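Local coordinates for protein beta-galactosidase (Trichoderma reesei, PDB 3OG2) that probably hydrolyses terminal non-reducing beta-D-galactose residues in beta-D-galactosides, as a glycoprotein of glycoside hydrolase family 35, at residues F75-W79 / I119-V123; D78-G84 / G127-L132; Q176-S182 / L212-F218. One frame throughout, in Å; residues are numbered along the deposited sequence.

Interaction 1: residues F75-W79 / I119-V123; sequences FYVDW and INAEV. With GOL (glycerol), chain G.
Three consecutive residues with positive phi, Asn120 (67/-102), Ala121 (69/10) and Glu122 (54/31), curl the loop 119-123, which follows strand 110-116, beside the end of strand 72-76, and Val123 N bonds back to Asn120 O at 3.3 Å. In the partner segment strand 72-76 ends at Tyr76, and Val77 and Asp78, still extended, lead on to a helix. The backbones stay apart, with the closest CA pair, Tyr76 and Ile119, separated by 6.7 Å, so side chains fill the gap. Tyr76 (chi1 m) lays its ring against Ile119 (chi1 p, chi2 t): Ile119 CB sits 3.7 Å from the ring centroid, 17° off its normal, a CH-pi contact, while Ile119 CG2 is 3.4 Å from Tyr76 CD1. Ala121 CB meets Tyr76 CD2 at 3.5 Å. Farther out, Ile119 CD1 lies 4.0 Å from Asp78 CA. A glycerol, probably from the crystallisation liquor, ties the polar ends together: its O2 donates to Tyr76 OH (2.9 Å) and accepts from Ala121 N (2.9 Å), and its O1 accepts from Asn120 ND2 (3.0 Å) and donates to Glu122 OE2 (2.6 Å). Tyr76 OH is also hydrogen-bonded to Asn179 OD1. Tyr76 and Ile119 to Glu122 all contact beta-D-galactose in a galactose-bound structure of this enzyme, so the glycerol occupies the sugar pocket that loops following barrel strands build in a TIM-barrel glycosidase.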
loop_
_atom_site.group_PDB
_atom_site.type_symbol
_atom_site.label_atom_id
_atom_site.label_comp_id
_atom_site.label_asym_id
_atom_site.label_seq_id
_atom_site.Cartn_x
_atom_site.Cartn_y
_atom_site.Cartn_z
ATOM N N PHE A 75 6.783 5.602 4.263
ATOM C CA PHE A 75 6.206 4.547 5.085
ATOM C C PHE A 75 5.618 5.117 6.357
ATOM O O PHE A 75 6.153 6.062 6.940
ATOM C CB PHE A 75 7.233 3.483 5.435
ATOM C CG PHE A 75 8.363 3.927 6.363
ATOM C CD1 PHE A 75 9.481 4.629 5.894
ATOM C CD2 PHE A 75 8.277 3.643 7.731
ATOM C CE1 PHE A 75 10.503 5.003 6.782
ATOM C CE2 PHE A 75 9.311 4.005 8.598
ATOM C CZ PHE A 75 10.416 4.684 8.123
ATOM N N TYR A 76 4.540 4.482 6.810
ATOM C CA TYR A 76 3.987 4.728 8.132
ATOM C C TYR A 76 4.609 3.748 9.119
ATOM O O TYR A 76 5.039 2.635 8.731
ATOM C CB TYR A 76 2.468 4.524 8.128
ATOM C CG TYR A 76 1.642 5.675 7.592
ATOM C CD1 TYR A 76 1.888 7.024 7.926
ATOM C CD2 TYR A 76 0.528 5.353 6.802
ATOM C CE1 TYR A 76 1.044 8.033 7.419
ATOM C CE2 TYR A 76 -0.296 6.354 6.312
ATOM C CZ TYR A 76 -0.027 7.678 6.628
ATOM O OH TYR A 76 -0.864 8.625 6.101
ATOM N N VAL A 77 4.533 4.135 10.394
ATOM C CA VAL A 77 4.726 3.199 11.515
ATOM C C VAL A 77 3.433 3.183 12.302
ATOM O O VAL A 77 2.847 4.274 12.513
ATOM C CB VAL A 77 5.895 3.606 12.418
ATOM C CG1 VAL A 77 6.071 2.549 13.506
ATOM C CG2 VAL A 77 7.165 3.840 11.624
ATOM N N ASP A 78 2.950 2.004 12.701
ATOM C CA ASP A 78 1.680 1.875 13.412
ATOM C C ASP A 78 1.942 1.701 14.895
ATOM O O ASP A 78 2.351 0.615 15.364
ATOM C CB ASP A 78 0.934 0.670 12.806
ATOM C CG ASP A 78 -0.425 0.476 13.391
ATOM O OD1 ASP A 78 -0.860 1.160 14.335
ATOM O OD2 ASP A 78 -1.161 -0.449 12.863
ATOM N N TRP A 79 1.680 2.767 15.657
ATOM C CA TRP A 79 1.943 2.785 17.104
ATOM C C TRP A 79 1.222 1.626 17.787
ATOM O O TRP A 79 1.792 0.999 18.703
ATOM C CB TRP A 79 1.454 4.166 17.605
ATOM C CG TRP A 79 1.510 4.407 19.074
ATOM C CD1 TRP A 79 2.150 3.697 20.090
ATOM C CD2 TRP A 79 0.856 5.509 19.731
ATOM N NE1 TRP A 79 1.919 4.300 21.295
ATOM C CE2 TRP A 79 1.128 5.412 21.111
ATOM C CE3 TRP A 79 0.067 6.561 19.276
ATOM C CZ2 TRP A 79 0.642 6.326 22.033
ATOM C CZ3 TRP A 79 -0.424 7.474 20.176
ATOM C CH2 TRP A 79 -0.133 7.345 21.546
ATOM N N ILE A 119 -1.603 8.143 12.246
ATOM C CA ILE A 119 -1.303 7.894 10.841
ATOM C C ILE A 119 -2.543 7.718 9.963
ATOM O O ILE A 119 -2.421 7.784 8.740
ATOM C CB ILE A 119 -0.368 6.644 10.654
ATOM C CG1 ILE A 119 -0.977 5.354 11.179
ATOM C CG2 ILE A 119 1.017 6.927 11.248
ATOM C CD1 ILE A 119 -0.239 4.105 10.736
ATOM N N ASN A 120 -3.726 7.489 10.540
ATOM C CA ASN A 120 -4.958 7.219 9.757
ATOM C C ASN A 120 -4.761 5.878 9.057
ATOM O O ASN A 120 -4.855 4.847 9.732
ATOM C CB ASN A 120 -5.275 8.408 8.822
ATOM C CG ASN A 120 -6.752 8.477 8.514
ATOM O OD1 ASN A 120 -7.603 8.571 9.446
ATOM N ND2 ASN A 120 -7.136 8.389 7.248
ATOM N N ALA A 121 -4.452 5.859 7.757
ATOM C CA ALA A 121 -3.898 4.671 7.108
ATOM C C ALA A 121 -4.830 3.502 6.970
ATOM O O ALA A 121 -4.430 2.392 6.554
ATOM C CB ALA A 121 -2.609 4.190 7.794
ATOM N N GLU A 122 -6.110 3.708 7.255
ATOM C CA GLU A 122 -7.090 2.606 7.271
ATOM C C GLU A 122 -6.662 1.453 8.195
ATOM O O GLU A 122 -6.985 0.294 7.989
ATOM C CB GLU A 122 -7.392 2.098 5.856
ATOM C CG GLU A 122 -8.213 3.148 5.056
ATOM C CD GLU A 122 -7.371 4.314 4.568
ATOM O OE1 GLU A 122 -6.386 4.083 3.799
ATOM O OE2 GLU A 122 -7.717 5.487 4.877
ATOM N N VAL A 123 -5.937 1.814 9.268
ATOM C CA VAL A 123 -5.546 0.855 10.295
ATOM C C VAL A 123 -6.410 1.099 11.543
ATOM O O VAL A 123 -6.951 2.202 11.756
ATOM C CB VAL A 123 -4.063 0.884 10.700
ATOM C CG1 VAL A 123 -3.192 0.635 9.452
ATOM C CG2 VAL A 123 -3.636 2.145 11.446
HETATM C C1 GOL G . -4.838 7.325 3.944
HETATM O O1 GOL G . -6.124 7.516 4.547
HETATM C C2 GOL G . -3.795 8.245 4.571
HETATM O O2 GOL G . -3.590 7.817 5.872
HETATM C C3 GOL G . -4.255 9.696 4.561
HETATM O O3 GOL G . -3.165 10.468 5.121
#

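Interaction 2: residues D78-G84 / G127-L132; sequences DWALLEG and GFPGWL
The short, weakly bonded helix about 79-82 packs on the loop 127-132, whose end, 130-132, is 3-10. CA atoms approach to 4.1 Å at Ala80-Pro129 and 4.9 Å at Asp78-Gly127. Asp78 is the N-cap: its OD1 accepts weakly from Ala80 N (3.2 Å), which also gives a weak bond to Gly127 O (2.9 Å). Gly127 has phi/psi 105/-21, at which a CB would jam against the carbonyl O of the residue before. At the far end Trp131 (chi1 p) donates NE1 to Glu83 O at 2.8 Å. Trp79 (chi1 t) donates NE1 to Glu83 OE1 (2.8 Å), and Glu83 OE2 is satisfied by Gly87 and Asn152. Pro129 CG rides over the Trp79 five-membered ring, 3.5 Å from its centroid, a CH-pi contact; Phe128 CD1 touches Trp79 CZ3 at 3.6 Å and Trp131 CH2 touches Trp79 CZ2 at 3.7 Å, completing an aromatic cluster. Helix 144-163 packs on Trp79 and Leu132, Tyr153 stacking on the Trp79 ring, and the contact joins the helix after strand 72-76 to the loop between strand 110-116 and that long helix.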
loop_
_atom_site.group_PDB
_atom_site.type_symbol
_atom_site.label_atom_id
_atom_site.label_comp_id
_atom_site.label_asym_id
_atom_site.label_seq_id
_atom_site.Cartn_x
_atom_site.Cartn_y
_atom_site.Cartn_z
ATOM N N ASP A 78 2.950 2.004 12.701
ATOM C CA ASP A 78 1.680 1.875 13.412
ATOM C C ASP A 78 1.942 1.701 14.895
ATOM O O ASP A 78 2.351 0.615 15.364
ATOM C CB ASP A 78 0.934 0.670 12.806
ATOM C CG ASP A 78 -0.425 0.476 13.391
ATOM O OD1 ASP A 78 -0.860 1.160 14.335
ATOM O OD2 ASP A 78 -1.161 -0.449 12.863
ATOM N N TRP A 79 1.680 2.767 15.657
ATOM C CA TRP A 79 1.943 2.785 17.104
ATOM C C TRP A 79 1.222 1.626 17.787
ATOM O O TRP A 79 1.792 0.999 18.703
ATOM C CB TRP A 79 1.454 4.166 17.605
ATOM C CG TRP A 79 1.510 4.407 19.074
ATOM C CD1 TRP A 79 2.150 3.697 20.090
ATOM C CD2 TRP A 79 0.856 5.509 19.731
ATOM N NE1 TRP A 79 1.919 4.300 21.295
ATOM C CE2 TRP A 79 1.128 5.412 21.111
ATOM C CE3 TRP A 79 0.067 6.561 19.276
ATOM C CZ2 TRP A 79 0.642 6.326 22.033
ATOM C CZ3 TRP A 79 -0.424 7.474 20.176
ATOM C CH2 TRP A 79 -0.133 7.345 21.546
ATOM N N ALA A 80 -0.007 1.332 17.404
ATOM C CA ALA A 80 -0.821 0.311 18.082
ATOM C C ALA A 80 -0.114 -1.056 18.077
ATOM O O ALA A 80 -0.383 -1.864 18.965
ATOM C CB ALA A 80 -2.180 0.174 17.400
ATOM N N LEU A 81 0.769 -1.313 17.089
ATOM C CA LEU A 81 1.505 -2.608 17.092
ATOM C C LEU A 81 2.744 -2.591 17.959
ATOM O O LEU A 81 3.205 -3.686 18.314
ATOM C CB LEU A 81 1.887 -2.947 15.634
ATOM C CG LEU A 81 0.657 -3.284 14.741
ATOM C CD1 LEU A 81 1.135 -3.370 13.289
ATOM C CD2 LEU A 81 0.020 -4.575 15.194
ATOM N N LEU A 82 3.272 -1.377 18.235
ATOM C CA LEU A 82 4.561 -1.288 18.933
ATOM C C LEU A 82 4.435 -0.924 20.378
ATOM O O LEU A 82 5.432 -1.031 21.114
ATOM C CB LEU A 82 5.424 -0.222 18.228
ATOM C CG LEU A 82 5.592 -0.453 16.730
ATOM C CD1 LEU A 82 6.670 0.492 16.198
ATOM C CD2 LEU A 82 5.982 -1.892 16.394
ATOM N N GLU A 83 3.277 -0.478 20.847
ATOM C CA GLU A 83 3.105 -0.176 22.271
ATOM C C GLU A 83 1.736 -0.676 22.710
ATOM O O GLU A 83 0.914 0.060 23.259
ATOM C CB GLU A 83 3.333 1.316 22.582
ATOM C CG GLU A 83 3.643 1.522 24.068
ATOM C CD GLU A 83 3.681 2.971 24.493
ATOM O OE1 GLU A 83 3.320 3.849 23.728
ATOM O OE2 GLU A 83 4.080 3.225 25.661
ATOM N N GLY A 84 1.509 -1.978 22.431
ATOM C CA GLY A 84 0.222 -2.562 22.825
ATOM C C GLY A 84 -0.005 -2.504 24.319
ATOM O O GLY A 84 -1.149 -2.394 24.761
ATOM N N GLY A 127 -3.912 4.150 14.063
ATOM C CA GLY A 127 -2.581 4.000 14.656
ATOM C C GLY A 127 -2.635 4.117 16.165
ATOM O O GLY A 127 -1.708 3.663 16.864
ATOM N N PHE A 128 -3.680 4.727 16.729
ATOM C CA PHE A 128 -3.734 4.900 18.170
ATOM C C PHE A 128 -4.003 3.554 18.862
ATOM O O PHE A 128 -5.006 2.908 18.522
ATOM C CB PHE A 128 -4.893 5.856 18.534
ATOM C CG PHE A 128 -4.616 7.321 18.230
ATOM C CD1 PHE A 128 -3.329 7.829 18.133
ATOM C CD2 PHE A 128 -5.728 8.167 18.077
ATOM C CE1 PHE A 128 -3.123 9.209 17.915
ATOM C CE2 PHE A 128 -5.485 9.531 17.892
ATOM C CZ PHE A 128 -4.207 10.054 17.845
ATOM N N PRO A 129 -3.206 3.170 19.845
ATOM C CA PRO A 129 -3.527 1.966 20.619
ATOM C C PRO A 129 -4.881 2.133 21.332
ATOM O O PRO A 129 -5.301 3.230 21.757
ATOM C CB PRO A 129 -2.431 1.885 21.674
ATOM C CG PRO A 129 -1.295 2.688 21.068
ATOM C CD PRO A 129 -1.971 3.809 20.312
ATOM N N GLY A 130 -5.597 1.018 21.519
ATOM C CA GLY A 130 -6.939 1.084 22.106
ATOM C C GLY A 130 -6.943 1.631 23.538
ATOM O O GLY A 130 -8.000 2.095 23.994
ATOM N N TRP A 131 -5.787 1.564 24.240
ATOM C CA TRP A 131 -5.781 2.176 25.570
ATOM C C TRP A 131 -5.911 3.691 25.548
ATOM O O TRP A 131 -6.178 4.256 26.624
ATOM C CB TRP A 131 -4.561 1.695 26.326
ATOM C CG TRP A 131 -3.219 1.704 25.679
ATOM C CD1 TRP A 131 -2.616 0.668 25.069
ATOM C CD2 TRP A 131 -2.309 2.806 25.639
ATOM N NE1 TRP A 131 -1.384 1.012 24.613
ATOM C CE2 TRP A 131 -1.156 2.320 24.951
ATOM C CE3 TRP A 131 -2.317 4.133 26.107
ATOM C CZ2 TRP A 131 -0.021 3.100 24.698
ATOM C CZ3 TRP A 131 -1.170 4.887 25.836
ATOM C CH2 TRP A 131 -0.051 4.374 25.150
ATOM N N LEU A 132 -5.832 4.342 24.382
ATOM C CA LEU A 132 -6.182 5.773 24.360
ATOM C C LEU A 132 -7.661 5.985 24.580
ATOM O O LEU A 132 -8.088 7.108 24.848
ATOM C CB LEU A 132 -5.730 6.407 23.046
ATOM C CG LEU A 132 -4.233 6.735 22.960
ATOM C CD1 LEU A 132 -4.006 7.579 21.692
ATOM C CD2 LEU A 132 -3.527 7.379 24.119
#

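Interaction 3: residues Q176-S182 / L212-F218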
loop_
_atom_site.group_PDB
_atom_site.type_symbol
_atom_site.label_atom_id
_atom_site.label_comp_id
_atom_site.label_asym_id
_atom_site.label_seq_id
_atom_site.Cartn_x
_atom_site.Cartn_y
_atom_site.Cartn_z
ATOM N N GLN A 176 7.897 13.096 8.415
ATOM C CA GLN A 176 6.588 13.765 8.528
ATOM C C GLN A 176 6.092 13.606 9.959
ATOM O O GLN A 176 5.874 12.474 10.444
ATOM C CB GLN A 176 5.570 13.087 7.584
ATOM C CG GLN A 176 4.166 13.663 7.750
ATOM C CD GLN A 176 3.164 12.861 6.969
ATOM O OE1 GLN A 176 3.174 12.843 5.713
ATOM N NE2 GLN A 176 2.238 12.161 7.652
ATOM N N PRO A 177 5.834 14.699 10.664
ATOM C CA PRO A 177 5.194 14.665 11.950
ATOM C C PRO A 177 3.664 14.714 11.771
ATOM O O PRO A 177 3.184 15.476 10.927
ATOM C CB PRO A 177 5.688 15.962 12.617
ATOM C CG PRO A 177 6.043 16.897 11.496
ATOM C CD PRO A 177 6.211 16.097 10.247
ATOM N N GLU A 178 2.914 13.944 12.580
ATOM C CA GLU A 178 1.426 14.029 12.502
ATOM C C GLU A 178 0.952 13.488 11.150
ATOM O O GLU A 178 1.728 12.820 10.419
ATOM C CB GLU A 178 0.895 15.453 12.818
ATOM C CG GLU A 178 0.080 15.529 14.116
ATOM C CD GLU A 178 -1.325 14.989 13.996
ATOM O OE1 GLU A 178 -1.800 14.777 12.837
ATOM O OE2 GLU A 178 -2.038 14.785 15.022
ATOM N N ASN A 179 -0.298 13.714 10.789
ATOM C CA ASN A 179 -0.808 13.194 9.506
ATOM C C ASN A 179 -2.079 13.945 9.154
ATOM O O ASN A 179 -3.058 13.809 9.907
ATOM C CB ASN A 179 -1.087 11.689 9.606
ATOM C CG ASN A 179 -1.541 11.179 8.240
ATOM O OD1 ASN A 179 -0.610 10.988 7.410
ATOM N ND2 ASN A 179 -2.802 11.020 7.906
ATOM N N GLU A 180 -2.084 14.674 8.052
ATOM C CA GLU A 180 -3.291 15.378 7.606
ATOM C C GLU A 180 -3.940 16.159 8.759
ATOM O O GLU A 180 -5.147 16.077 9.027
ATOM C CB GLU A 180 -4.329 14.454 6.935
ATOM C CG GLU A 180 -3.791 13.929 5.609
ATOM C CD GLU A 180 -4.790 13.317 4.692
ATOM O OE1 GLU A 180 -5.891 12.931 5.137
ATOM O OE2 GLU A 180 -4.532 13.134 3.451
ATOM N N TYR A 181 -3.093 16.957 9.405
ATOM C CA TYR A 181 -3.588 17.849 10.478
ATOM C C TYR A 181 -4.206 19.050 9.805
ATOM O O TYR A 181 -3.496 20.033 9.523
ATOM C CB TYR A 181 -2.408 18.182 11.429
ATOM C CG TYR A 181 -2.904 19.058 12.578
ATOM C CD1 TYR A 181 -3.683 18.511 13.610
ATOM C CD2 TYR A 181 -2.600 20.417 12.641
ATOM C CE1 TYR A 181 -4.129 19.321 14.649
ATOM C CE2 TYR A 181 -3.041 21.207 13.668
ATOM C CZ TYR A 181 -3.798 20.649 14.662
ATOM O OH TYR A 181 -4.252 21.466 15.692
ATOM N N SER A 182 -5.501 18.939 9.454
ATOM C CA SER A 182 -6.029 19.816 8.412
ATOM C C SER A 182 -7.364 20.468 8.734
ATOM O O SER A 182 -7.745 21.421 8.029
ATOM C CB SER A 182 -6.222 18.988 7.130
ATOM O OG SER A 182 -4.913 18.519 6.746
ATOM N N LEU A 212 11.628 18.430 7.931
ATOM C CA LEU A 212 10.261 17.998 8.277
ATOM C C LEU A 212 9.304 18.445 7.178
ATOM O O LEU A 212 9.337 19.609 6.762
ATOM C CB LEU A 212 9.788 18.640 9.604
ATOM C CG LEU A 212 10.675 18.324 10.797
ATOM C CD1 LEU A 212 10.182 19.126 12.005
ATOM C CD2 LEU A 212 10.699 16.821 11.020
ATOM N N ILE A 213 8.480 17.532 6.733
ATOM C CA ILE A 213 7.486 17.794 5.681
ATOM C C ILE A 213 6.151 17.361 6.207
ATOM O O ILE A 213 6.029 16.338 6.906
ATOM C CB ILE A 213 7.881 17.022 4.424
ATOM C CG1 ILE A 213 7.010 17.413 3.208
ATOM C CG2 ILE A 213 7.879 15.503 4.607
ATOM C CD1 ILE A 213 7.613 16.981 1.855
ATOM N N ASN A 214 5.112 18.153 5.920
ATOM C CA ASN A 214 3.784 17.735 6.365
ATOM C C ASN A 214 2.928 17.316 5.164
ATOM O O ASN A 214 3.367 17.291 4.037
ATOM C CB ASN A 214 3.076 18.838 7.204
ATOM C CG ASN A 214 2.740 20.072 6.403
ATOM O OD1 ASN A 214 3.236 20.350 5.301
ATOM N ND2 ASN A 214 1.966 20.900 7.049
ATOM N N ASN A 215 1.676 16.925 5.489
ATOM C CA ASN A 215 0.786 16.424 4.472
ATOM C C ASN A 215 -0.621 16.891 4.718
ATOM O O ASN A 215 -1.521 16.141 5.074
ATOM C CB ASN A 215 0.861 14.881 4.356
ATOM C CG ASN A 215 0.298 14.109 5.512
ATOM O OD1 ASN A 215 0.446 14.529 6.673
ATOM N ND2 ASN A 215 -0.338 12.985 5.228
ATOM N N ASP A 216 -0.839 18.165 4.512
ATOM C CA ASP A 216 -2.167 18.745 4.617
ATOM C C ASP A 216 -3.133 17.985 3.716
ATOM O O ASP A 216 -2.781 17.639 2.580
ATOM C CB ASP A 216 -2.065 20.215 4.267
ATOM C CG ASP A 216 -3.025 21.192 4.945
ATOM O OD1 ASP A 216 -3.944 20.741 5.668
ATOM O OD2 ASP A 216 -2.861 22.414 4.688
ATOM N N ALA A 217 -4.354 17.691 4.193
ATOM C CA ALA A 217 -5.284 16.908 3.388
ATOM C C ALA A 217 -5.670 17.565 2.084
ATOM O O ALA A 217 -6.058 16.906 1.086
ATOM C CB ALA A 217 -6.519 16.562 4.189
ATOM N N PHE A 218 -5.624 18.896 2.094
ATOM C CA PHE A 218 -5.931 19.725 0.940
ATOM C C PHE A 218 -5.022 20.929 1.084
ATOM O O PHE A 218 -4.352 21.099 2.123
ATOM C CB PHE A 218 -7.434 20.082 0.913
ATOM C CG PHE A 218 -7.819 20.983 2.076
ATOM C CD1 PHE A 218 -8.118 20.466 3.322
ATOM C CD2 PHE A 218 -7.873 22.358 1.921
ATOM C CE1 PHE A 218 -8.458 21.303 4.399
ATOM C CE2 PHE A 218 -8.216 23.205 2.980
ATOM C CZ PHE A 218 -8.503 22.665 4.220
HETATM O O HOH W 1 1.743 16.040 8.559
HETATM O O HOH W 2 -0.937 20.228 8.291
HETATM O O HOH W 3 -5.621 22.716 6.598
#
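Leu212 opens the second segment with a loose apolar contact, its CB 4.4 Å from Pro177 CD. Ile213 O then receives a CA-H...O contact from Gln176 CA (3.1 Å), where the two backbones run 5.0 Å apart by their CA atoms. Asn214 OD1 is held by Gly236 N, and its ND2 donates weakly to water 2, which donates to Tyr181 O. Asn215 (chi1 p) is the hub. Its OD1 accepts from Glu180 N (2.9 Å) and from water 1, which also donates to Pro177 O, while its ND2 donates to Asn179 OD1 (3.0 Å), the atom that also bonds Tyr76. Asn179 and Glu180 contact beta-D-galactose in a galactose-bound structure of this enzyme; Asn215 fixes the backbone N of Glu180 and the side chain of Asn179. Asp216 OD1 accepts from Ser182 OG (2.7 Å), which itself accepts from Ala217 N (2.7 Å); Asp216 OD2 is hydrogen-bonded to Tyr235 OH. Ala217 CB meets Glu180 CD at 3.7 Å, and Glu180 OE1 is hydrogen-bonded to Trp791 NE1. Phe218 CE1 lies 3.7 Å from Ser182 O. The segments meet where strand 172-177, paired with strand 110-116, runs out into its loop, beside the loop between helix 193-205 and strand 236-239.

In the fold
All three contacts lie in the family 35 TIM-barrel region, and strands 72-76, 110-116 and 172-177 are successive parallel neighbours in its sheet. Interactions 1 and 2 share Asp78 and Trp79, with centres 10 Å apart; Val77 CG1 meets Leu82 CD1 at 3.4 Å between them. Interaction 3 comes later in the chain, its centre 13 Å from that of interaction 1 and 20 Å from that of interaction 2, which it does not touch. A probable hydrogen bond of 2.7 Å from Tyr76 OH to Asn179 OD1 joins interactions 1 and 3 into one wall of the galactose site, while interaction 2 lies farther from the centre of the chain, on the same loop after strand 110-116.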